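Local coordinates for protein dual function macrocyclase-peptidase POPB (Galerina marginata, PDB 5N4B) that cleaves peptide bonds after proline and macrocyclises toxin precursor peptides in amanitin biosynthesis, as a serine protease of the prolyl oligopeptidase family, at residues 157-162 with 170-175; 194-199 with 238-243; 146-151 with 204-209; 198-203 with 217-222. The protein carries 1 engineered substitution. All coordinates share one frame; numbering follows the deposited sequence. Where two conformers were deposited one is given.

Contact 1: 157-162 with 170-175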
loop_
_atom_site.group_PDB
_atom_site.type_symbol
_atom_site.label_atom_id
_atom_site.label_comp_id
_atom_site.label_asym_id
_atom_site.label_seq_id
_atom_site.Cartn_x
_atom_site.Cartn_y
_atom_site.Cartn_z
ATOM N N PHE A 157 25.042 3.906 -12.011
ATOM C CA PHE A 157 24.958 3.711 -10.586
ATOM C C PHE A 157 23.582 3.206 -10.208
ATOM O O PHE A 157 22.597 3.429 -10.913
ATOM C CB PHE A 157 25.293 4.980 -9.781
ATOM C CG PHE A 157 26.728 5.366 -9.886
ATOM C CD1 PHE A 157 27.680 4.622 -9.260
ATOM C CD2 PHE A 157 27.116 6.399 -10.694
ATOM C CE1 PHE A 157 29.027 4.951 -9.363
ATOM C CE2 PHE A 157 28.461 6.725 -10.791
ATOM C CZ PHE A 157 29.383 6.004 -10.148
ATOM N N PHE A 158 23.548 2.505 -9.082
ATOM C CA PHE A 158 22.341 1.924 -8.521
ATOM C C PHE A 158 22.272 2.337 -7.069
ATOM O O PHE A 158 23.139 1.963 -6.276
ATOM C CB PHE A 158 22.412 0.406 -8.654
ATOM C CG PHE A 158 21.248 -0.365 -8.042
ATOM C CD1 PHE A 158 19.982 -0.315 -8.623
ATOM C CD2 PHE A 158 21.417 -1.170 -6.930
ATOM C CE1 PHE A 158 18.962 -1.079 -8.129
ATOM C CE2 PHE A 158 20.377 -1.920 -6.437
ATOM C CZ PHE A 158 19.164 -1.855 -6.991
ATOM N N ALA A 159 21.266 3.105 -6.713
ATOM C CA ALA A 159 21.038 3.522 -5.331
ATOM C C ALA A 159 19.985 2.612 -4.716
ATOM O O ALA A 159 19.006 2.272 -5.378
ATOM C CB ALA A 159 20.576 4.966 -5.278
ATOM N N TYR A 160 20.198 2.181 -3.481
ATOM C CA TYR A 160 19.298 1.222 -2.875
ATOM C C TYR A 160 19.159 1.477 -1.393
ATOM O O TYR A 160 20.161 1.687 -0.702
ATOM C CB TYR A 160 19.720 -0.219 -3.128
ATOM C CG TYR A 160 21.130 -0.573 -2.754
ATOM C CD1 TYR A 160 22.185 -0.230 -3.593
ATOM C CD2 TYR A 160 21.434 -1.370 -1.649
ATOM C CE1 TYR A 160 23.496 -0.598 -3.311
ATOM C CE2 TYR A 160 22.763 -1.759 -1.375
ATOM C CZ TYR A 160 23.770 -1.371 -2.249
ATOM O OH TYR A 160 25.091 -1.770 -2.022
ATOM N N ALA A 161 17.933 1.477 -0.919
ATOM C CA ALA A 161 17.586 1.747 0.465
ATOM C C ALA A 161 17.425 0.442 1.218
ATOM O O ALA A 161 16.691 -0.456 0.766
ATOM C CB ALA A 161 16.281 2.549 0.541
ATOM N N VAL A 162 18.084 0.348 2.368
ATOM C CA VAL A 162 18.144 -0.875 3.159
ATOM C C VAL A 162 17.595 -0.596 4.545
ATOM O O VAL A 162 17.960 0.390 5.178
ATOM C CB VAL A 162 19.589 -1.366 3.252
ATOM C CG1 VAL A 162 19.649 -2.622 4.109
ATOM C CG2 VAL A 162 20.133 -1.643 1.824
ATOM N N SER A 170 15.603 3.971 6.935
ATOM C CA SER A 170 16.415 3.240 5.979
ATOM C C SER A 170 17.709 3.981 5.691
ATOM O O SER A 170 17.861 5.169 5.986
ATOM C CB SER A 170 15.679 3.034 4.653
ATOM O OG SER A 170 14.455 2.341 4.873
ATOM N N THR A 171 18.667 3.268 5.117
ATOM C CA THR A 171 19.969 3.796 4.725
ATOM C C THR A 171 20.152 3.537 3.244
ATOM O O THR A 171 19.908 2.421 2.757
ATOM C CB THR A 171 21.105 3.139 5.530
ATOM O OG1 THR A 171 20.824 3.344 6.926
ATOM C CG2 THR A 171 22.422 3.693 5.146
ATOM N N ILE A 172 20.542 4.570 2.512
ATOM C CA ILE A 172 20.745 4.461 1.069
ATOM C C ILE A 172 22.220 4.247 0.824
ATOM O O ILE A 172 23.079 4.994 1.330
ATOM C CB ILE A 172 20.247 5.694 0.309
ATOM C CG1 ILE A 172 18.767 5.956 0.601
ATOM C CG2 ILE A 172 20.472 5.461 -1.177
ATOM C CD1 ILE A 172 18.313 7.330 0.050
ATOM N N TYR A 173 22.511 3.223 0.029
ATOM C CA TYR A 173 23.829 2.873 -0.463
ATOM C C TYR A 173 23.847 3.034 -1.977
ATOM O O TYR A 173 22.794 3.136 -2.623
ATOM C CB TYR A 173 24.221 1.417 -0.074
ATOM C CG TYR A 173 24.264 1.227 1.410
ATOM C CD1 TYR A 173 25.382 1.594 2.130
ATOM C CD2 TYR A 173 23.173 0.739 2.095
ATOM C CE1 TYR A 173 25.408 1.431 3.480
ATOM C CE2 TYR A 173 23.195 0.585 3.468
ATOM C CZ TYR A 173 24.334 0.934 4.150
ATOM O OH TYR A 173 24.347 0.815 5.538
ATOM N N VAL A 174 25.059 3.113 -2.541
ATOM C CA VAL A 174 25.244 3.298 -3.963
ATOM C C VAL A 174 26.323 2.343 -4.440
ATOM O O VAL A 174 27.400 2.231 -3.824
ATOM C CB VAL A 174 25.639 4.738 -4.327
ATOM C CG1 VAL A 174 25.740 4.930 -5.872
ATOM C CG2 VAL A 174 24.690 5.743 -3.686
ATOM N N ARG A 175 26.053 1.706 -5.559
ATOM C CA ARG A 175 27.046 0.845 -6.190
ATOM C C ARG A 175 27.034 1.010 -7.699
ATOM O O ARG A 175 26.036 1.372 -8.311
ATOM C CB ARG A 175 26.878 -0.657 -5.842
ATOM C CG ARG A 175 25.620 -1.257 -6.469
ATOM C CD ARG A 175 25.227 -2.591 -5.864
ATOM N NE ARG A 175 26.313 -3.542 -5.898
ATOM C CZ ARG A 175 27.022 -3.936 -4.844
ATOM N NH1 ARG A 175 26.780 -3.537 -3.610
ATOM N NH2 ARG A 175 28.030 -4.759 -5.045
HETATM O O HOH W 1 19.295 0.960 7.486
#
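Six backbone hydrogen bonds tie strand 157-162 to strand 170-175; the two run antiparallel, their directions 154° apart. The bonds come in reciprocal couples at the hydrogen-bonded pairs Phe158-Arg175, Tyr160-Tyr173 and Val162-Thr171, so the N-H and C=O of each of these residues are used between the strands. The straightest, Tyr173 N to Tyr160 O, measures 2.9 Å with an angle of 173° at the hydrogen. At the turn end the carbonyl of Val162 takes a second donor: a water gives its hydrogen to Val162 O at 2.7 Å and also meets Thr171 OG1 at 2.9 Å. On the face bearing Tyr160, Tyr173 and Arg175, Tyr160 CG sits between its own backbone N and carbonyl carbon (chi1 53°), which lays the ring across the neighbouring strand. Tyr173 CB sits over one face of the Tyr160 ring, 3.8 Å from the centroid, a CH-pi contact. The Tyr160 hydroxyl OH accepts from Arg175 NH1 at 2.9 Å, lying in the guanidinium plane. That same NH1 also makes a salt bridge with Asp191, and NE reaches Ser179 O; Tyr173 OH is bonded to Glu197. Val162 CG2 touches the edge of the Tyr173 ring at CD2, 3.9 Å away. The other face carries Ala159, Ala161, Ile172 and Val174, which pack against Phe215 and Phe201. This antiparallel hairpin forms the two middle strands of a four-stranded beta-propeller blade.

Contact 2: 194-199 with 238-243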
loop_
_atom_site.group_PDB
_atom_site.type_symbol
_atom_site.label_atom_id
_atom_site.label_comp_id
_atom_site.label_asym_id
_atom_site.label_seq_id
_atom_site.Cartn_x
_atom_site.Cartn_y
_atom_site.Cartn_z
ATOM N N LEU A 194 30.215 1.690 -3.123
ATOM C CA LEU A 194 30.937 2.873 -2.668
ATOM C C LEU A 194 30.792 3.068 -1.166
ATOM O O LEU A 194 29.930 2.483 -0.532
ATOM C CB LEU A 194 30.331 4.092 -3.362
ATOM C CG LEU A 194 30.313 4.119 -4.862
ATOM C CD1 LEU A 194 29.759 5.470 -5.336
ATOM C CD2 LEU A 194 31.692 3.919 -5.422
ATOM N N SER A 195 31.667 3.911 -0.559
ATOM C CA SER A 195 31.564 4.106 0.882
ATOM C C SER A 195 30.388 4.991 1.274
ATOM O O SER A 195 30.095 5.105 2.475
ATOM C CB SER A 195 32.852 4.707 1.445
ATOM O OG SER A 195 33.040 5.942 0.813
ATOM N N ASP A 196 29.694 5.588 0.291
ATOM C CA ASP A 196 28.535 6.437 0.567
ATOM C C ASP A 196 27.556 5.713 1.481
ATOM O O ASP A 196 27.191 4.576 1.213
ATOM C CB ASP A 196 27.796 6.731 -0.730
ATOM C CG ASP A 196 28.640 7.470 -1.771
ATOM O OD1 ASP A 196 29.846 7.176 -1.902
ATOM O OD2 ASP A 196 28.066 8.318 -2.507
ATOM N N GLU A 197 27.083 6.385 2.524
ATOM C CA GLU A 197 26.082 5.825 3.419
ATOM C C GLU A 197 25.132 6.945 3.818
ATOM O O GLU A 197 25.482 7.823 4.607
ATOM C CB GLU A 197 26.746 5.187 4.637
ATOM C CG GLU A 197 25.742 4.574 5.584
ATOM C CD GLU A 197 26.394 3.726 6.665
ATOM O OE1 GLU A 197 27.199 4.297 7.435
ATOM O OE2 GLU A 197 26.158 2.490 6.688
ATOM N N VAL A 198 23.941 6.935 3.262
ATOM C CA VAL A 198 22.999 8.029 3.412
ATOM C C VAL A 198 21.914 7.592 4.404
ATOM O O VAL A 198 20.962 6.889 4.040
ATOM C CB VAL A 198 22.441 8.430 2.043
ATOM C CG1 VAL A 198 21.427 9.517 2.169
ATOM C CG2 VAL A 198 23.572 8.861 1.128
ATOM N N LYS A 199 22.061 7.963 5.661
ATOM C CA LYS A 199 21.214 7.506 6.751
ATOM C C LYS A 199 19.988 8.400 6.910
ATOM O O LYS A 199 19.892 9.523 6.376
ATOM C CB LYS A 199 22.015 7.506 8.054
ATOM C CG LYS A 199 23.114 6.420 8.033
ATOM C CD LYS A 199 23.936 6.406 9.321
ATOM C CE LYS A 199 23.088 6.037 10.546
ATOM N NZ LYS A 199 22.564 4.645 10.601
ATOM N N CYS A 238 16.945 16.605 0.862
ATOM C CA CYS A 238 18.379 16.720 0.754
ATOM C C CYS A 238 18.853 16.185 -0.579
ATOM O O CYS A 238 18.115 15.468 -1.289
ATOM C CB CYS A 238 19.075 15.925 1.858
ATOM S SG CYS A 238 18.789 16.596 3.507
ATOM N N TYR A 239 20.089 16.546 -0.909
ATOM C CA TYR A 239 20.768 16.086 -2.111
ATOM C C TYR A 239 22.095 15.453 -1.744
ATOM O O TYR A 239 22.891 16.057 -1.015
ATOM C CB TYR A 239 20.976 17.251 -3.086
ATOM C CG TYR A 239 21.756 16.911 -4.293
ATOM C CD1 TYR A 239 21.212 16.245 -5.394
ATOM C CD2 TYR A 239 23.097 17.281 -4.324
ATOM C CE1 TYR A 239 22.057 15.971 -6.511
ATOM C CE2 TYR A 239 23.891 16.995 -5.375
ATOM C CZ TYR A 239 23.389 16.375 -6.442
ATOM O OH TYR A 239 24.329 16.155 -7.451
ATOM N N HIS A 240 22.311 14.227 -2.214
ATOM C CA HIS A 240 23.543 13.481 -2.021
ATOM C C HIS A 240 24.303 13.367 -3.332
ATOM O O HIS A 240 23.756 12.872 -4.325
ATOM C CB HIS A 240 23.236 12.072 -1.517
ATOM C CG HIS A 240 24.464 11.256 -1.366
ATOM N ND1 HIS A 240 25.419 11.565 -0.430
ATOM C CD2 HIS A 240 24.978 10.254 -2.103
ATOM C CE1 HIS A 240 26.443 10.733 -0.543
ATOM N NE2 HIS A 240 26.199 9.918 -1.551
ATOM N N LYS A 241 25.569 13.823 -3.342
ATOM C CA LYS A 241 26.450 13.667 -4.483
ATOM C C LYS A 241 27.144 12.308 -4.410
ATOM O O LYS A 241 27.711 11.939 -3.369
ATOM C CB LYS A 241 27.462 14.810 -4.468
ATOM C CG LYS A 241 28.488 14.697 -5.569
ATOM C CD LYS A 241 29.438 15.890 -5.531
ATOM C CE LYS A 241 30.424 15.776 -6.670
ATOM N NZ LYS A 241 31.587 16.699 -6.443
ATOM N N VAL A 242 27.084 11.547 -5.500
ATOM C CA VAL A 242 27.743 10.240 -5.522
ATOM C C VAL A 242 29.219 10.394 -5.260
ATOM O O VAL A 242 29.879 11.278 -5.818
ATOM C CB VAL A 242 27.504 9.544 -6.863
ATOM C CG1 VAL A 242 28.273 8.250 -6.947
ATOM C CG2 VAL A 242 26.043 9.250 -7.048
ATOM N N GLY A 243 29.752 9.495 -4.423
ATOM C CA GLY A 243 31.173 9.496 -4.104
ATOM C C GLY A 243 31.559 10.393 -2.964
ATOM O O GLY A 243 32.742 10.759 -2.852
#
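The imidazole of His240 is covered on one face by Val198 and met at its edge by Asp196. Val198 CG2 lies 3.6 Å from the ring centroid and only 9° off the normal, a CH-pi contact centred on the ring. At the edge, His240 NE2 donates to Asp196 OD2 over 2.6 Å, a short bond with the oxygen close to the ring plane. The carboxylate is turned 82° from the imidazole, and NE2 meets OD2 from above the carboxylate plane. The syn lone pair of Asp196 OD2 goes to the backbone: Gly243 N donates to it at 2.8 Å. One oxygen is thus gripped by two donors, a side chain and a main-chain N-H. ND1 at the far side of the ring is bonded to Asp249, so His240 is held between two aspartates, a setting that would be expected to favour its protonated form. The ring gets there with CG anti to the backbone N (chi1 177°), while Asp196 CG lies beside its own N. Farther out, Leu194 CD1 meets Val242 CG1 at 3.5 Å, the two side chains crossing at about a right angle beside the Asp196-Gly243 bond. The contact joins the outer strand of one four-stranded blade, with the loop leading into it, to the third strand of the next and the turn that follows: side-chain packing and a His-carboxylate bond between adjacent blades of the beta-propeller.

Contact 3: 146-151 with 204-209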
loop_
_atom_site.group_PDB
_atom_site.type_symbol
_atom_site.label_atom_id
_atom_site.label_comp_id
_atom_site.label_asym_id
_atom_site.label_seq_id
_atom_site.Cartn_x
_atom_site.Cartn_y
_atom_site.Cartn_z
ATOM N N MET A 146 15.867 -4.792 1.170
ATOM C CA MET A 146 15.897 -3.654 0.277
ATOM C C MET A 146 14.469 -3.175 0.120
ATOM O O MET A 146 13.597 -3.936 -0.302
ATOM C CB MET A 146 16.486 -4.025 -1.072
ATOM C CG MET A 146 16.583 -2.811 -1.996
ATOM S SD MET A 146 17.003 -3.213 -3.670
ATOM C CE MET A 146 15.442 -3.864 -4.243
ATOM N N VAL A 147 14.244 -1.932 0.459
ATOM C CA VAL A 147 12.898 -1.399 0.481
ATOM C C VAL A 147 12.596 -0.445 -0.665
ATOM O O VAL A 147 11.419 -0.161 -0.924
ATOM C CB VAL A 147 12.559 -0.747 1.830
ATOM C CG1 VAL A 147 12.655 -1.757 2.928
ATOM C CG2 VAL A 147 13.475 0.411 2.130
ATOM N N LEU A 148 13.592 0.041 -1.375
ATOM C CA LEU A 148 13.408 0.922 -2.517
ATOM C C LEU A 148 14.728 0.953 -3.284
ATOM O O LEU A 148 15.789 0.835 -2.679
ATOM C CB LEU A 148 13.078 2.366 -2.037
ATOM C CG LEU A 148 12.560 3.325 -3.052
ATOM C CD1 LEU A 148 11.199 2.846 -3.491
ATOM C CD2 LEU A 148 12.424 4.709 -2.412
ATOM N N CYS A 149 14.667 1.173 -4.594
ATOM C CA CYS A 149 15.874 1.337 -5.384
ATOM C C CYS A 149 15.632 2.197 -6.605
ATOM O O CYS A 149 14.491 2.384 -7.068
ATOM C CB CYS A 149 16.514 -0.004 -5.745
ATOM S SG CYS A 149 15.550 -0.990 -6.893
ATOM N N LYS A 150 16.739 2.705 -7.151
ATOM C CA LYS A 150 16.662 3.610 -8.305
ATOM C C LYS A 150 18.014 3.656 -8.996
ATOM O O LYS A 150 19.014 4.067 -8.387
ATOM C CB LYS A 150 16.240 5.029 -7.857
ATOM C CG LYS A 150 15.733 5.912 -8.997
ATOM C CD LYS A 150 14.303 5.453 -9.380
ATOM C CE LYS A 150 13.514 6.387 -10.172
ATOM N NZ LYS A 150 13.161 7.639 -9.402
ATOM N N PHE A 151 18.041 3.296 -10.279
ATOM C CA PHE A 151 19.224 3.476 -11.113
ATOM C C PHE A 151 19.348 4.934 -11.533
ATOM O O PHE A 151 18.361 5.630 -11.784
ATOM C CB PHE A 151 19.105 2.644 -12.379
ATOM C CG PHE A 151 19.326 1.169 -12.186
ATOM C CD1 PHE A 151 20.585 0.617 -12.070
ATOM C CD2 PHE A 151 18.230 0.333 -12.172
ATOM C CE1 PHE A 151 20.763 -0.755 -11.944
ATOM C CE2 PHE A 151 18.441 -1.060 -12.072
ATOM C CZ PHE A 151 19.709 -1.566 -11.940
ATOM N N SER A 204 10.047 9.237 1.288
ATOM C CA SER A 204 10.096 9.806 -0.057
ATOM C C SER A 204 10.660 8.774 -1.020
ATOM O O SER A 204 11.083 7.695 -0.625
ATOM C CB SER A 204 10.910 11.118 -0.130
ATOM O OG SER A 204 12.331 10.896 -0.254
ATOM N N THR A 205 10.613 9.134 -2.293
ATOM C CA THR A 205 11.312 8.416 -3.350
ATOM C C THR A 205 12.785 8.855 -3.388
ATOM O O THR A 205 13.188 9.812 -2.720
ATOM C CB THR A 205 10.622 8.722 -4.697
ATOM O OG1 THR A 205 10.443 10.130 -4.835
ATOM C CG2 THR A 205 9.262 8.026 -4.757
ATOM N N ILE A 206 13.577 8.142 -4.190
ATOM C CA ILE A 206 14.937 8.543 -4.544
ATOM C C ILE A 206 14.868 9.138 -5.939
ATOM O O ILE A 206 14.463 8.446 -6.887
ATOM C CB ILE A 206 15.884 7.338 -4.521
ATOM C CG1 ILE A 206 16.005 6.752 -3.111
ATOM C CG2 ILE A 206 17.235 7.677 -5.101
ATOM C CD1 ILE A 206 16.683 5.471 -3.022
ATOM N N ILE A 207 15.319 10.405 -6.086
ATOM C CA ILE A 207 15.170 11.157 -7.337
ATOM C C ILE A 207 16.539 11.621 -7.819
ATOM O O ILE A 207 17.107 12.574 -7.295
ATOM C CB ILE A 207 14.215 12.333 -7.153
ATOM C CG1 ILE A 207 12.828 11.831 -6.760
ATOM C CG2 ILE A 207 14.130 13.173 -8.418
ATOM C CD1 ILE A 207 12.092 11.083 -7.825
ATOM N N TRP A 208 17.075 10.970 -8.839
ATOM C CA TRP A 208 18.334 11.399 -9.409
ATOM C C TRP A 208 18.178 12.685 -10.192
ATOM O O TRP A 208 17.171 12.915 -10.866
ATOM C CB TRP A 208 18.856 10.350 -10.380
ATOM C CG TRP A 208 19.414 9.079 -9.717
ATOM C CD1 TRP A 208 18.709 7.945 -9.372
ATOM C CD2 TRP A 208 20.777 8.830 -9.348
ATOM N NE1 TRP A 208 19.548 7.024 -8.792
ATOM C CE2 TRP A 208 20.816 7.536 -8.763
ATOM C CE3 TRP A 208 21.969 9.560 -9.436
ATOM C CZ2 TRP A 208 21.980 6.962 -8.308
ATOM C CZ3 TRP A 208 23.139 8.984 -8.953
ATOM C CH2 TRP A 208 23.144 7.711 -8.403
ATOM N N THR A 209 19.222 13.512 -10.142
ATOM C CA THR A 209 19.349 14.561 -11.122
ATOM C C THR A 209 19.751 13.953 -12.468
ATOM O O THR A 209 20.364 12.871 -12.542
ATOM C CB THR A 209 20.322 15.635 -10.648
ATOM O OG1 THR A 209 21.552 15.038 -10.222
ATOM C CG2 THR A 209 19.717 16.450 -9.503
HETATM O O HOH W 2 15.372 9.169 -10.405
#
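The touching parts, 148-151 and 204-208, run nearly the same way, their directions 10° apart, yet the backbones are not paired: the nearest CA atoms, those of Lys150 and Ile206, are 6.4 Å apart. Both belong to innermost strands, or the lead-in to one, of consecutive blades of the beta-propeller, and side chains bridge them. Lys150 does most of this. Its CG is anti to the backbone N (chi1 -163°), and bends at chi2 and chi4 fold the chain over the carbonyl of Ile206. There Lys150 NZ donates to Ile206 O at 2.9 Å, nearly along the C=O axis. A water accepts from both NZ and Trp208 N, linking the ammonium to the opposite main chain. The Lys150 aliphatic part packs on Ile206, Lys150 CB to Ile206 CG2 3.9 Å, while Lys150 CG lies 3.6 Å from Trp208 CD1, the two side chains running antiparallel alongside one another. Nearer the start of the strand, Leu148 CD2 rests against Ser204 O and Ile206 CG1. Phe151 bonds through its backbone to the bound peptide, and Lys150 packs on an acidic side chain of it. Trp208 NE1 donates in its ring plane to Lys150 O at 3.0 Å, arriving 66° out of the carbonyl plane.

Contact 4: 198-203 with 217-222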
loop_
_atom_site.group_PDB
_atom_site.type_symbol
_atom_site.label_atom_id
_atom_site.label_comp_id
_atom_site.label_asym_id
_atom_site.label_seq_id
_atom_site.Cartn_x
_atom_site.Cartn_y
_atom_site.Cartn_z
ATOM N N VAL A 198 23.941 6.935 3.262
ATOM C CA VAL A 198 22.999 8.029 3.412
ATOM C C VAL A 198 21.914 7.592 4.404
ATOM O O VAL A 198 20.962 6.889 4.040
ATOM C CB VAL A 198 22.441 8.430 2.043
ATOM C CG1 VAL A 198 21.427 9.517 2.169
ATOM C CG2 VAL A 198 23.572 8.861 1.128
ATOM N N LYS A 199 22.061 7.963 5.661
ATOM C CA LYS A 199 21.214 7.506 6.751
ATOM C C LYS A 199 19.988 8.400 6.910
ATOM O O LYS A 199 19.892 9.523 6.376
ATOM C CB LYS A 199 22.015 7.506 8.054
ATOM C CG LYS A 199 23.114 6.420 8.033
ATOM C CD LYS A 199 23.936 6.406 9.321
ATOM C CE LYS A 199 23.088 6.037 10.546
ATOM N NZ LYS A 199 22.564 4.645 10.601
ATOM N N TRP A 200 19.023 7.873 7.665
ATOM C CA TRP A 200 17.868 8.615 8.162
ATOM C C TRP A 200 16.820 8.877 7.095
ATOM O O TRP A 200 16.000 9.769 7.210
ATOM C CB TRP A 200 18.287 9.924 8.884
ATOM C CG TRP A 200 19.339 9.647 9.921
ATOM C CD1 TRP A 200 20.657 9.988 9.860
ATOM C CD2 TRP A 200 19.164 8.940 11.131
ATOM N NE1 TRP A 200 21.310 9.527 10.959
ATOM C CE2 TRP A 200 20.424 8.867 11.757
ATOM C CE3 TRP A 200 18.063 8.354 11.760
ATOM C CZ2 TRP A 200 20.607 8.264 13.007
ATOM C CZ3 TRP A 200 18.254 7.725 12.972
ATOM C CH2 TRP A 200 19.527 7.696 13.587
ATOM N N PHE A 201 16.811 8.042 6.053
ATOM C CA PHE A 201 15.926 8.186 4.911
ATOM C C PHE A 201 14.561 7.587 5.224
ATOM O O PHE A 201 14.450 6.443 5.707
ATOM C CB PHE A 201 16.562 7.455 3.720
ATOM C CG PHE A 201 15.653 7.246 2.515
ATOM C CD1 PHE A 201 15.066 8.300 1.894
ATOM C CD2 PHE A 201 15.447 5.986 1.992
ATOM C CE1 PHE A 201 14.224 8.102 0.786
ATOM C CE2 PHE A 201 14.651 5.785 0.879
ATOM C CZ PHE A 201 14.058 6.840 0.271
ATOM N N LYS A 202 13.502 8.329 4.907
ATOM C CA LYS A 202 12.160 7.835 5.127
ATOM C C LYS A 202 11.150 8.711 4.398
ATOM O O LYS A 202 11.326 9.925 4.309
ATOM C CB LYS A 202 11.834 7.852 6.634
ATOM C CG LYS A 202 10.716 6.943 7.114
ATOM C CD LYS A 202 10.588 7.004 8.632
ATOM C CE LYS A 202 9.681 5.937 9.119
ATOM N NZ LYS A 202 9.696 5.857 10.630
ATOM N N PHE A 203 10.088 8.075 3.894
ATOM C CA PHE A 203 8.872 8.734 3.384
ATOM C C PHE A 203 9.084 9.571 2.127
ATOM O O PHE A 203 8.338 10.528 1.886
ATOM C CB PHE A 203 8.146 9.551 4.468
ATOM C CG PHE A 203 7.639 8.744 5.641
ATOM C CD1 PHE A 203 7.018 7.536 5.454
ATOM C CD2 PHE A 203 7.772 9.223 6.929
ATOM C CE1 PHE A 203 6.535 6.829 6.557
ATOM C CE2 PHE A 203 7.272 8.519 8.025
ATOM C CZ PHE A 203 6.673 7.305 7.805
ATOM N N TYR A 217 16.599 12.962 -1.714
ATOM C CA TYR A 217 15.998 12.034 -0.764
ATOM C C TYR A 217 15.569 12.817 0.472
ATOM O O TYR A 217 16.195 13.812 0.846
ATOM C CB TYR A 217 16.998 10.935 -0.391
ATOM C CG TYR A 217 18.131 11.424 0.466
ATOM C CD1 TYR A 217 19.210 12.136 -0.072
ATOM C CD2 TYR A 217 18.070 11.272 1.821
ATOM C CE1 TYR A 217 20.199 12.634 0.737
ATOM C CE2 TYR A 217 19.056 11.788 2.643
ATOM C CZ TYR A 217 20.103 12.486 2.102
ATOM O OH TYR A 217 21.088 13.023 2.941
ATOM N N GLN A 218 14.506 12.342 1.120
ATOM C CA GLN A 218 14.028 12.940 2.358
ATOM C C GLN A 218 14.677 12.247 3.546
ATOM O O GLN A 218 14.702 11.013 3.635
ATOM C CB GLN A 218 12.524 12.852 2.472
ATOM C CG GLN A 218 12.023 13.460 3.791
ATOM C CD GLN A 218 10.542 13.619 3.758
ATOM O OE1 GLN A 218 10.043 14.728 3.648
ATOM N NE2 GLN A 218 9.808 12.511 3.773
ATOM N N ARG A 219 15.180 13.034 4.468
ATOM C CA ARG A 219 15.683 12.449 5.691
ATOM C C ARG A 219 15.235 13.227 6.919
ATOM O O ARG A 219 14.670 14.317 6.848
ATOM C CB ARG A 219 17.178 12.320 5.707
ATOM C CG ARG A 219 17.794 13.677 5.543
ATOM C CD ARG A 219 19.151 13.733 6.136
ATOM N NE ARG A 219 19.176 13.534 7.585
ATOM C CZ ARG A 219 20.290 13.584 8.286
ATOM N NH1 ARG A 219 21.446 13.824 7.668
ATOM N NH2 ARG A 219 20.223 13.393 9.584
ATOM N N TYR A 220 15.463 12.617 8.035
ATOM C CA TYR A 220 15.070 13.120 9.334
ATOM C C TYR A 220 16.276 13.408 10.203
ATOM O O TYR A 220 17.382 12.961 9.884
ATOM C CB TYR A 220 14.139 12.124 9.994
ATOM C CG TYR A 220 12.778 12.172 9.350
ATOM C CD1 TYR A 220 11.805 13.052 9.821
ATOM C CD2 TYR A 220 12.488 11.426 8.219
ATOM C CE1 TYR A 220 10.554 13.126 9.243
ATOM C CE2 TYR A 220 11.236 11.520 7.630
ATOM C CZ TYR A 220 10.294 12.366 8.149
ATOM O OH TYR A 220 9.045 12.432 7.517
ATOM N N PRO A 221 16.109 14.133 11.308
ATOM C CA PRO A 221 17.249 14.388 12.180
ATOM C C PRO A 221 17.801 13.095 12.728
ATOM O O PRO A 221 17.042 12.162 13.033
ATOM C CB PRO A 221 16.658 15.258 13.289
ATOM C CG PRO A 221 15.477 15.960 12.615
ATOM C CD PRO A 221 14.920 14.914 11.685
ATOM N N ALA A 222 19.132 13.056 12.853
ATOM C CA ALA A 222 19.772 11.913 13.494
ATOM C C ALA A 222 19.341 11.892 14.945
ATOM O O ALA A 222 19.124 12.940 15.550
ATOM C CB ALA A 222 21.297 12.036 13.394
#
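Two main-chain hydrogen bonds fasten the corner at 200-202 to the end of strand 217-219. Tyr220 N donates to Trp200 O at 3.0 Å in the carbonyl plane, and the longer Lys202 N to Gln218 O (3.2 Å) comes from above it; between them lies the single bridge Phe201-Arg219, whose CA atoms are 4.3 Å apart. One side-chain bond adds to the pairing: the extended Gln218 places its NE2 on a lone pair of Lys202 O, 3.0 Å away and nearly straight at 171°, while its OE1 accepts from Tyr263 N. Arg219, bent at chi3, grips the carbonyl of the next residue of its own segment side-on: Tyr220 O takes both Arg219 NE and Arg219 NH2, the latter at 2.9 Å. So fixed, the guanidinium lies 21° from the Trp200 ring plane, with Arg219 NH2 3.4 Å from Trp200 CD1. The corner is a G1 beta bulge, in which Trp200 and Phe201 both face Ser170, and Trp200 has positive phi (76°); here the outermost strand of one propeller blade leaves its sheet and crosses to the next blade. Among the apolar contacts, Ala222 CA sits over one face of Trp200, 3.8 Å from the centroid of its five-membered ring. Val198 CG1 presses on the Tyr217 ring from above, offset toward the rim, 3.3 Å from Tyr217 CZ; the Tyr217 hydroxyl is bonded to Asp249. Phe201 CD1 meets Tyr217 CB. Phe203 and Tyr220 cross at about a right angle, Tyr220 OH at the Phe203 ring edge. The Lys202 ammonium leads away to Asp168 O and Asp232.

In the fold
Contact 1 lies within one propeller blade; contacts 2, 3 and 4 join that blade to the next. Strand 170-175 passes its pairing on to 198-201, Ile172 N meeting Val198 O at 2.8 Å, and on the other side Ala161 N meets Leu148 O of contact 3 at 2.8 Å. Val198 serves contacts 2 and 4 with different methyls. Contacts 3 and 4 meet where Ser204 OG lies 3.0 Å from Gln218 N, and Val242 of contact 2 packs on Trp208. The catalytic His699 is about 4 Å from the side chains of both Ser170 and Lys202 and about 9 Å from that of Leu148. Contact 3 also touches the bound peptide, whereas contact 2 lies away from the catalytic residues.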